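Local coordinates for protein uncharacterized RNA methyltransferase pyrab10780 (Pyrococcus abyssi, PDB 2JJQ) that methylates carbon 5 of uridine 54 in tRNA, using S-adenosyl-L-methionine as methyl donor and releasing S-adenosyl-L-homocysteine, at residues A[190-195]-A[208-213]; A[231-236]-A[244-249]. All coordinates share one frame; numbering follows the deposited sequence.

Contact 1 of 2, residues A[190-195]-A[208-213]; sequences GFLRYM and VNFVTK
Val208 opens the contact with CG2 pressed tightly on the Met195 side chain, 3.4 Å from Met195 CG. Asn209 gives its backbone O to a CA-H...O contact with Met195, while its OD1 is hydrogen-bonded to Ser232 OG. Phe210 lies alongside Met195, and Met195 SD comes obliquely to within 3.9 Å of Phe210 CE1, a Met-aromatic contact. Strands 192-199 and 206-212 form a beta hairpin whose Leu192, Met195 and Phe210 side packs against helix 162-178. Opposite Val211 the partner strand bulges: Arg193 and Tyr194 share this one residue, a classic beta bulge, and the register shifts by one. Val211 O accepts from Arg193 N (2.9 Å) and Tyr194 N (3.1 Å), and its N returns a bond to Tyr194 O. Thr212 CB stands over the Phe191 ring, 3.7 Å from its centroid; Phe191 CG, anti to the backbone N (chi1 170°), lays that ring alongside Thr212. Lys213 N bonds to Phe191 O at 3.0 Å, its CG sits over one face of the Arg193 guanidinium, and its NZ bonds to the backbone O of Asn234. Arg193 NE lies 2.7 Å from Gly190 O and its NH2 bonds to the same oxygen, while Trp183 adds a cation-pi contact. Two nitrogens on one carbonyl fix the guanidinium's rotation, and the lysine meets it through aliphatic carbon, its ammonium held apart from the like charge.

Contact 2 of 2, residues A[231-236]-A[244-249]; sequences WSVNRS and DIERFW
Trp231 and Glu246 lie side by side across the hairpin, the glutamate's aliphatic part over the indole. Glu246 CG stands 3.5 Å from the centroid of the six-membered ring of Trp231 and 19° off its normal, a CH-pi contact displaced toward the rim. Both side chains leave with CG anti to the backbone N (Glu246 chi1 180°), then the glutamate bends at chi2, taking its carboxylate away from the ring toward Arg235. From the tip of its extended chain Arg235 reaches two acids, both meeting the guanidinium edge near its plane. Arg235 NH1 makes a salt bridge to Asp244 OD2 at 3.0 Å, using the anti lone pair of that oxygen with the two flat groups nearly coplanar. Arg235 NH2 to Glu246 OE1 (3.5 Å) is the weak second arm of this salt-bridge network, the Glu246 carboxylate being turned 64° from the guanidinium. Val233 CG1 sits beneath the centre of one guanidinium face, putting apolar carbon under a charged group that bridges two exposed acids. Farther along, Trp249 presents the edge of its indole, CZ3 lying 4.0 Å from Trp231 CB, while Arg247 CG rests over its face. Ile245 CD1 touches Ser232 OG, whose polar partner is Asn209. The backbone bulges here too: Glu246 N (2.9 Å) and Arg247 N (3.2 Å) both donate to Trp231 O. Where strand 231-233 runs out, Asn234 OD1 accepts from Ser236 N, an Asx turn, and also from Ser236 OG. Strand 244-250 lies at one edge of the five-stranded sheet, and strand 228-233 lies between it and strand 206-212, to whose Thr212 the indole NE1 of Trp231 is bonded; the loop residue Leu217 also packs on that indole.

Contacts 1 and 2 belong to successive hairpins of one five-stranded sheet, linked by the pairing of strands 206-212 and 228-233, which run parallel. Contact 1 is buried and joins two inner strands, where apolar side chains meet helix 162-178. Contact 2 is partly buried, on an edge strand, and its exposed acids and arginine make a salt-bridge network instead. Each strand pair is offset by a classic bulge with one carbonyl taking two N-H groups. The two meet directly: Thr212 O is 2.8 Å from Asn234 N, a probable hydrogen bond between the parallel neighbours. Their centres are about 9 Å apart.

Contact 1 of 2, residues A[190-195]-A[208-213]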
ATOM      1  N   GLY A 190     -13.203 -19.799 -16.506  1.00 26.81           N
ATOM      2  CA  GLY A 190     -11.991 -20.443 -16.008  1.00 23.68           C
ATOM      3  C   GLY A 190     -11.940 -20.420 -14.490  1.00 22.70           C
ATOM      4  O   GLY A 190     -12.524 -19.516 -13.855  1.00 22.81           O
ATOM      5  N   PHE A 191     -11.259 -21.419 -13.912  1.00 20.34           N
ATOM      6  CA  PHE A 191     -11.367 -21.677 -12.477  1.00 19.29           C
ATOM      7  C   PHE A 191     -10.382 -20.798 -11.716  1.00 18.39           C
ATOM      8  O   PHE A 191     -10.789 -20.021 -10.860  1.00 18.65           O
ATOM      9  CB  PHE A 191     -11.105 -23.166 -12.194  1.00 19.00           C
ATOM     10  CG  PHE A 191     -10.964 -23.511 -10.727  1.00 18.25           C
ATOM     11  CD1 PHE A 191     -12.049 -23.387  -9.868  1.00 17.00           C
ATOM     12  CD2 PHE A 191      -9.749 -24.008 -10.238  1.00 21.36           C
ATOM     13  CE1 PHE A 191     -11.922 -23.722  -8.525  1.00 19.86           C
ATOM     14  CE2 PHE A 191      -9.602 -24.346  -8.897  1.00 20.01           C
ATOM     15  CZ  PHE A 191     -10.668 -24.204  -8.046  1.00 19.55           C
ATOM     16  N   LEU A 192      -9.101 -20.905 -12.036  1.00 17.87           N
ATOM     17  CA  LEU A 192      -8.095 -20.179 -11.271  1.00 20.02           C
ATOM     18  C   LEU A 192      -7.978 -18.706 -11.752  1.00 19.75           C
ATOM     19  O   LEU A 192      -7.785 -18.459 -12.937  1.00 19.98           O
ATOM     20  CB  LEU A 192      -6.749 -20.941 -11.380  1.00 20.73           C
ATOM     21  CG  LEU A 192      -5.523 -20.473 -10.622  1.00 24.65           C
ATOM     22  CD1 LEU A 192      -5.886 -20.264  -9.132  1.00 24.98           C
ATOM     23  CD2 LEU A 192      -4.406 -21.535 -10.794  1.00 25.33           C
ATOM     24  N   ARG A 193      -8.083 -17.735 -10.841  1.00 18.98           N
ATOM     25  CA  ARG A 193      -8.066 -16.307 -11.240  1.00 18.17           C
ATOM     26  C   ARG A 193      -6.785 -15.565 -10.781  1.00 17.41           C
ATOM     27  O   ARG A 193      -6.151 -14.887 -11.591  1.00 17.05           O
ATOM     28  CB  ARG A 193      -9.318 -15.587 -10.734  1.00 17.21           C
ATOM     29  CG  ARG A 193     -10.638 -16.231 -11.187  1.00 18.28           C
ATOM     30  CD  ARG A 193     -10.699 -16.225 -12.744  1.00 19.69           C
ATOM     31  NE  ARG A 193     -11.853 -16.900 -13.349  1.00 23.05           N
ATOM     32  CZ  ARG A 193     -12.964 -16.269 -13.722  1.00 22.21           C
ATOM     33  NH1 ARG A 193     -13.069 -14.976 -13.487  1.00 24.04           N
ATOM     34  NH2 ARG A 193     -13.970 -16.934 -14.286  1.00 22.77           N
ATOM     35  N   TYR A 194      -6.421 -15.670  -9.494  1.00 15.45           N
ATOM     36  CA  TYR A 194      -5.256 -14.961  -8.958  1.00 13.94           C
ATOM     37  C   TYR A 194      -4.444 -15.865  -8.053  1.00 14.73           C
ATOM     38  O   TYR A 194      -5.021 -16.726  -7.350  1.00 14.44           O
ATOM     39  CB  TYR A 194      -5.678 -13.724  -8.094  1.00 14.60           C
ATOM     40  CG  TYR A 194      -6.282 -12.587  -8.892  1.00 14.65           C
ATOM     41  CD1 TYR A 194      -5.477 -11.625  -9.478  1.00 18.23           C
ATOM     42  CD2 TYR A 194      -7.656 -12.487  -9.041  1.00 16.32           C
ATOM     43  CE1 TYR A 194      -6.025 -10.606 -10.226  1.00 17.46           C
ATOM     44  CE2 TYR A 194      -8.239 -11.435  -9.801  1.00 19.73           C
ATOM     45  CZ  TYR A 194      -7.397 -10.503 -10.385  1.00 21.12           C
ATOM     46  OH  TYR A 194      -7.924  -9.474 -11.141  1.00 20.24           O
ATOM     47  N   MET A 195      -3.133 -15.625  -8.022  1.00 13.86           N
ATOM     48  CA  MET A 195      -2.274 -16.159  -6.984  1.00 15.10           C
ATOM     49  C   MET A 195      -1.811 -14.914  -6.226  1.00 14.79           C
ATOM     50  O   MET A 195      -1.136 -14.078  -6.808  1.00 13.92           O
ATOM     51  CB  MET A 195      -1.035 -16.833  -7.572  1.00 14.56           C
ATOM     52  CG  MET A 195       0.029 -17.157  -6.472  1.00 18.02           C
ATOM     53  SD  MET A 195       1.346 -18.300  -6.952  1.00 19.52           S
ATOM     54  CE  MET A 195       2.301 -17.288  -8.101  1.00 16.56           C
ATOM     55  N   VAL A 208       0.689 -18.189   0.321  1.00 12.40           N
ATOM     56  CA  VAL A 208       0.183 -18.089  -1.043  1.00 13.54           C
ATOM     57  C   VAL A 208      -1.311 -18.309  -0.958  1.00 14.56           C
ATOM     58  O   VAL A 208      -1.766 -19.139  -0.177  1.00 15.31           O
ATOM     59  CB  VAL A 208       0.875 -19.030  -2.012  1.00 14.88           C
ATOM     60  CG1 VAL A 208       0.604 -20.471  -1.648  1.00 16.46           C
ATOM     61  CG2 VAL A 208       0.420 -18.740  -3.447  1.00 17.54           C
ATOM     62  N   ASN A 209      -2.073 -17.542  -1.726  1.00 13.71           N
ATOM     63  CA  ASN A 209      -3.515 -17.624  -1.706  1.00 14.83           C
ATOM     64  C   ASN A 209      -3.996 -17.742  -3.157  1.00 14.94           C
ATOM     65  O   ASN A 209      -3.720 -16.870  -3.978  1.00 15.66           O
ATOM     66  CB  ASN A 209      -4.100 -16.357  -1.051  1.00 14.57           C
ATOM     67  CG  ASN A 209      -5.626 -16.320  -1.066  1.00 15.46           C
ATOM     68  OD1 ASN A 209      -6.285 -17.350  -1.036  1.00 16.83           O
ATOM     69  ND2 ASN A 209      -6.194 -15.120  -1.050  1.00 14.97           N
ATOM     70  N   PHE A 210      -4.667 -18.840  -3.468  1.00 13.43           N
ATOM     71  CA  PHE A 210      -5.256 -19.094  -4.803  1.00 14.55           C
ATOM     72  C   PHE A 210      -6.673 -18.652  -4.777  1.00 15.25           C
ATOM     73  O   PHE A 210      -7.501 -19.208  -4.037  1.00 15.32           O
ATOM     74  CB  PHE A 210      -5.127 -20.605  -5.165  1.00 16.07           C
ATOM     75  CG  PHE A 210      -3.682 -21.062  -5.178  1.00 15.40           C
ATOM     76  CD1 PHE A 210      -2.796 -20.554  -6.138  1.00 19.26           C
ATOM     77  CD2 PHE A 210      -3.192 -21.903  -4.194  1.00 16.63           C
ATOM     78  CE1 PHE A 210      -1.426 -20.924  -6.140  1.00 18.52           C
ATOM     79  CE2 PHE A 210      -1.829 -22.265  -4.189  1.00 16.43           C
ATOM     80  CZ  PHE A 210      -0.962 -21.769  -5.155  1.00 18.31           C
ATOM     81  N   VAL A 211      -6.982 -17.616  -5.566  1.00 13.82           N
ATOM     82  CA  VAL A 211      -8.337 -17.133  -5.631  1.00 14.64           C
ATOM     83  C   VAL A 211      -8.962 -17.710  -6.892  1.00 14.23           C
ATOM     84  O   VAL A 211      -8.397 -17.578  -7.967  1.00 15.34           O
ATOM     85  CB  VAL A 211      -8.374 -15.563  -5.698  1.00 14.97           C
ATOM     86  CG1 VAL A 211      -9.777 -15.058  -5.764  1.00 16.57           C
ATOM     87  CG2 VAL A 211      -7.559 -14.907  -4.488  1.00 14.19           C
ATOM     88  N   THR A 212     -10.127 -18.342  -6.740  1.00 14.81           N
ATOM     89  CA  THR A 212     -10.764 -19.079  -7.802  1.00 15.63           C
ATOM     90  C   THR A 212     -12.269 -18.797  -7.857  1.00 17.56           C
ATOM     91  O   THR A 212     -12.868 -18.153  -6.972  1.00 16.62           O
ATOM     92  CB  THR A 212     -10.588 -20.600  -7.576  1.00 16.82           C
ATOM     93  OG1 THR A 212     -11.518 -21.010  -6.579  1.00 16.97           O
ATOM     94  CG2 THR A 212      -9.115 -20.973  -7.127  1.00 16.19           C
ATOM     95  N   LYS A 213     -12.900 -19.280  -8.923  1.00 18.72           N
ATOM     96  CA  LYS A 213     -14.333 -19.382  -8.920  1.00 20.76           C
ATOM     97  C   LYS A 213     -14.743 -20.725  -8.262  1.00 22.68           C
ATOM     98  O   LYS A 213     -13.898 -21.465  -7.720  1.00 21.01           O
ATOM     99  CB  LYS A 213     -14.852 -19.225 -10.358  1.00 22.01           C
ATOM    100  CG  LYS A 213     -14.415 -17.895 -10.998  1.00 21.70           C
ATOM    101  CD  LYS A 213     -14.837 -16.650 -10.213  1.00 26.52           C
ATOM    102  CE  LYS A 213     -16.321 -16.377 -10.285  1.00 29.05           C
ATOM    103  NZ  LYS A 213     -16.757 -15.166  -9.498  1.00 31.06           N
TER

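Contact 2 of 2, residues A[231-236]-A[244-249]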
ATOM      1  N   TRP A 231      -6.767 -21.429  -0.176  1.00 14.48           N
ATOM      2  CA  TRP A 231      -7.671 -21.435  -1.304  1.00 14.62           C
ATOM      3  C   TRP A 231      -8.874 -20.570  -0.932  1.00 14.70           C
ATOM      4  O   TRP A 231      -9.521 -20.835   0.074  1.00 15.07           O
ATOM      5  CB  TRP A 231      -8.122 -22.873  -1.593  1.00 13.41           C
ATOM      6  CG  TRP A 231      -9.181 -22.975  -2.647  1.00 15.15           C
ATOM      7  CD1 TRP A 231      -9.444 -22.096  -3.689  1.00 13.64           C
ATOM      8  CD2 TRP A 231     -10.137 -24.021  -2.753  1.00 17.40           C
ATOM      9  NE1 TRP A 231     -10.516 -22.569  -4.446  1.00 17.96           N
ATOM     10  CE2 TRP A 231     -10.966 -23.739  -3.879  1.00 18.21           C
ATOM     11  CE3 TRP A 231     -10.336 -25.218  -2.040  1.00 18.96           C
ATOM     12  CZ2 TRP A 231     -11.985 -24.614  -4.293  1.00 19.69           C
ATOM     13  CZ3 TRP A 231     -11.379 -26.062  -2.430  1.00 21.70           C
ATOM     14  CH2 TRP A 231     -12.189 -25.753  -3.541  1.00 21.02           C
ATOM     15  N   SER A 232      -9.159 -19.537  -1.734  1.00 14.20           N
ATOM     16  CA  SER A 232     -10.270 -18.631  -1.513  1.00 16.19           C
ATOM     17  C   SER A 232     -11.131 -18.671  -2.777  1.00 16.63           C
ATOM     18  O   SER A 232     -10.616 -18.776  -3.867  1.00 17.19           O
ATOM     19  CB  SER A 232      -9.801 -17.197  -1.299  1.00 15.67           C
ATOM     20  OG  SER A 232      -8.927 -17.100  -0.175  1.00 16.64           O
ATOM     21  N   VAL A 233     -12.433 -18.562  -2.604  1.00 18.51           N
ATOM     22  CA  VAL A 233     -13.370 -18.616  -3.719  1.00 18.66           C
ATOM     23  C   VAL A 233     -14.080 -17.278  -3.789  1.00 20.01           C
ATOM     24  O   VAL A 233     -14.778 -16.852  -2.854  1.00 19.97           O
ATOM     25  CB  VAL A 233     -14.379 -19.757  -3.600  1.00 17.95           C
ATOM     26  CG1 VAL A 233     -15.409 -19.648  -4.727  1.00 17.80           C
ATOM     27  CG2 VAL A 233     -13.676 -21.085  -3.670  1.00 18.37           C
ATOM     28  N   ASN A 234     -13.841 -16.582  -4.886  1.00 21.47           N
ATOM     29  CA  ASN A 234     -14.496 -15.309  -5.102  1.00 22.21           C
ATOM     30  C   ASN A 234     -15.873 -15.634  -5.660  1.00 24.02           C
ATOM     31  O   ASN A 234     -16.015 -15.991  -6.846  1.00 23.65           O
ATOM     32  CB  ASN A 234     -13.714 -14.413  -6.063  1.00 23.32           C
ATOM     33  CG  ASN A 234     -14.576 -13.264  -6.596  1.00 23.28           C
ATOM     34  OD1 ASN A 234     -15.528 -12.876  -5.921  1.00 22.02           O
ATOM     35  ND2 ASN A 234     -14.285 -12.771  -7.819  1.00 21.16           N
ATOM     36  N   ARG A 235     -16.885 -15.544  -4.802  1.00 24.47           N
ATOM     37  CA  ARG A 235     -18.274 -15.844  -5.227  1.00 28.31           C
ATOM     38  C   ARG A 235     -19.094 -14.641  -5.753  1.00 30.36           C
ATOM     39  O   ARG A 235     -20.299 -14.776  -6.051  1.00 32.39           O
ATOM     40  CB  ARG A 235     -19.035 -16.510  -4.084  1.00 28.27           C
ATOM     41  CG  ARG A 235     -18.463 -17.850  -3.714  1.00 29.24           C
ATOM     42  CD  ARG A 235     -19.411 -18.702  -2.911  1.00 29.53           C
ATOM     43  NE  ARG A 235     -18.828 -20.030  -2.776  1.00 30.76           N
ATOM     44  CZ  ARG A 235     -17.959 -20.377  -1.824  1.00 31.50           C
ATOM     45  NH1 ARG A 235     -17.571 -19.503  -0.907  1.00 31.18           N
ATOM     46  NH2 ARG A 235     -17.476 -21.605  -1.783  1.00 31.01           N
ATOM     47  N   SER A 236     -18.455 -13.486  -5.882  1.00 31.94           N
ATOM     48  CA  SER A 236     -19.095 -12.287  -6.437  1.00 33.15           C
ATOM     49  C   SER A 236     -18.741 -12.145  -7.913  1.00 34.50           C
ATOM     50  O   SER A 236     -17.854 -12.836  -8.403  1.00 34.19           O
ATOM     51  CB  SER A 236     -18.584 -11.069  -5.700  1.00 33.38           C
ATOM     52  OG  SER A 236     -17.295 -10.731  -6.173  1.00 33.58           O
ATOM     53  N   ASP A 244     -13.949 -15.786  -0.429  1.00 16.29           N
ATOM     54  CA  ASP A 244     -14.277 -16.494   0.825  1.00 18.03           C
ATOM     55  C   ASP A 244     -13.227 -17.555   1.099  1.00 16.90           C
ATOM     56  O   ASP A 244     -12.880 -18.292   0.214  1.00 17.34           O
ATOM     57  CB  ASP A 244     -15.651 -17.181   0.674  1.00 19.49           C
ATOM     58  CG  ASP A 244     -16.787 -16.173   0.384  1.00 24.23           C
ATOM     59  OD1 ASP A 244     -16.670 -15.016   0.843  1.00 26.28           O
ATOM     60  OD2 ASP A 244     -17.788 -16.547  -0.291  1.00 29.94           O
ATOM     61  N   ILE A 245     -12.741 -17.634   2.329  1.00 16.21           N
ATOM     62  CA  ILE A 245     -11.786 -18.628   2.695  1.00 15.86           C
ATOM     63  C   ILE A 245     -12.422 -20.019   2.587  1.00 16.17           C
ATOM     64  O   ILE A 245     -13.413 -20.304   3.265  1.00 16.94           O
ATOM     65  CB  ILE A 245     -11.335 -18.401   4.153  1.00 15.64           C
ATOM     66  CG1 ILE A 245     -10.665 -17.011   4.265  1.00 17.01           C
ATOM     67  CG2 ILE A 245     -10.448 -19.552   4.608  1.00 18.08           C
ATOM     68  CD1 ILE A 245      -9.467 -16.817   3.327  1.00 18.29           C
ATOM     69  N   GLU A 246     -11.835 -20.860   1.758  1.00 16.40           N
ATOM     70  CA  GLU A 246     -12.317 -22.207   1.577  1.00 17.53           C
ATOM     71  C   GLU A 246     -11.470 -23.232   2.335  1.00 16.22           C
ATOM     72  O   GLU A 246     -12.010 -24.175   2.943  1.00 17.88           O
ATOM     73  CB  GLU A 246     -12.382 -22.496   0.090  1.00 18.52           C
ATOM     74  CG  GLU A 246     -12.865 -23.881  -0.296  1.00 24.02           C
ATOM     75  CD  GLU A 246     -14.340 -24.116   0.004  1.00 29.06           C
ATOM     76  OE1 GLU A 246     -15.075 -23.138   0.230  1.00 27.70           O
ATOM     77  OE2 GLU A 246     -14.739 -25.305  -0.001  1.00 32.42           O
ATOM     78  N   ARG A 247     -10.153 -23.117   2.238  1.00 15.34           N
ATOM     79  CA  ARG A 247      -9.263 -24.083   2.924  1.00 15.01           C
ATOM     80  C   ARG A 247      -7.902 -23.447   3.034  1.00 15.20           C
ATOM     81  O   ARG A 247      -7.540 -22.618   2.182  1.00 13.45           O
ATOM     82  CB  ARG A 247      -9.165 -25.372   2.058  1.00 13.74           C
ATOM     83  CG  ARG A 247      -8.434 -26.552   2.795  1.00 16.85           C
ATOM     84  CD  ARG A 247      -8.941 -27.893   2.188  1.00 16.72           C
ATOM     85  NE  ARG A 247      -8.182 -29.013   2.771  1.00 20.71           N
ATOM     86  CZ  ARG A 247      -8.374 -30.281   2.404  1.00 19.83           C
ATOM     87  NH1 ARG A 247      -9.296 -30.562   1.479  1.00 15.97           N
ATOM     88  NH2 ARG A 247      -7.662 -31.243   2.948  1.00 21.19           N
ATOM     89  N   PHE A 248      -7.166 -23.821   4.080  1.00 14.04           N
ATOM     90  CA  PHE A 248      -5.742 -23.555   4.144  1.00 14.37           C
ATOM     91  C   PHE A 248      -5.002 -24.807   4.591  1.00 14.09           C
ATOM     92  O   PHE A 248      -5.596 -25.692   5.236  1.00 15.06           O
ATOM     93  CB  PHE A 248      -5.463 -22.332   5.090  1.00 12.88           C
ATOM     94  CG  PHE A 248      -5.738 -22.600   6.576  1.00 14.26           C
ATOM     95  CD1 PHE A 248      -6.973 -22.270   7.148  1.00 14.05           C
ATOM     96  CD2 PHE A 248      -4.757 -23.135   7.376  1.00 15.07           C
ATOM     97  CE1 PHE A 248      -7.224 -22.516   8.527  1.00 13.29           C
ATOM     98  CE2 PHE A 248      -4.970 -23.345   8.760  1.00 11.86           C
ATOM     99  CZ  PHE A 248      -6.235 -23.033   9.310  1.00 12.45           C
ATOM    100  N   TRP A 249      -3.736 -24.880   4.217  1.00 13.31           N
ATOM    101  CA  TRP A 249      -2.793 -25.922   4.564  1.00 13.42           C
ATOM    102  C   TRP A 249      -1.615 -25.193   5.230  1.00 14.14           C
ATOM    103  O   TRP A 249      -1.205 -24.087   4.788  1.00 15.60           O
ATOM    104  CB  TRP A 249      -2.307 -26.677   3.300  1.00 13.39           C
ATOM    105  CG  TRP A 249      -3.382 -27.439   2.540  1.00 15.54           C
ATOM    106  CD1 TRP A 249      -3.594 -28.792   2.567  1.00 18.61           C
ATOM    107  CD2 TRP A 249      -4.328 -26.905   1.579  1.00 17.62           C
ATOM    108  NE1 TRP A 249      -4.639 -29.124   1.737  1.00 18.21           N
ATOM    109  CE2 TRP A 249      -5.096 -27.990   1.103  1.00 18.09           C
ATOM    110  CE3 TRP A 249      -4.565 -25.621   1.053  1.00 15.57           C
ATOM    111  CZ2 TRP A 249      -6.110 -27.843   0.148  1.00 18.14           C
ATOM    112  CZ3 TRP A 249      -5.633 -25.459   0.114  1.00 17.57           C
ATOM    113  CH2 TRP A 249      -6.373 -26.575  -0.330  1.00 19.12           C
TER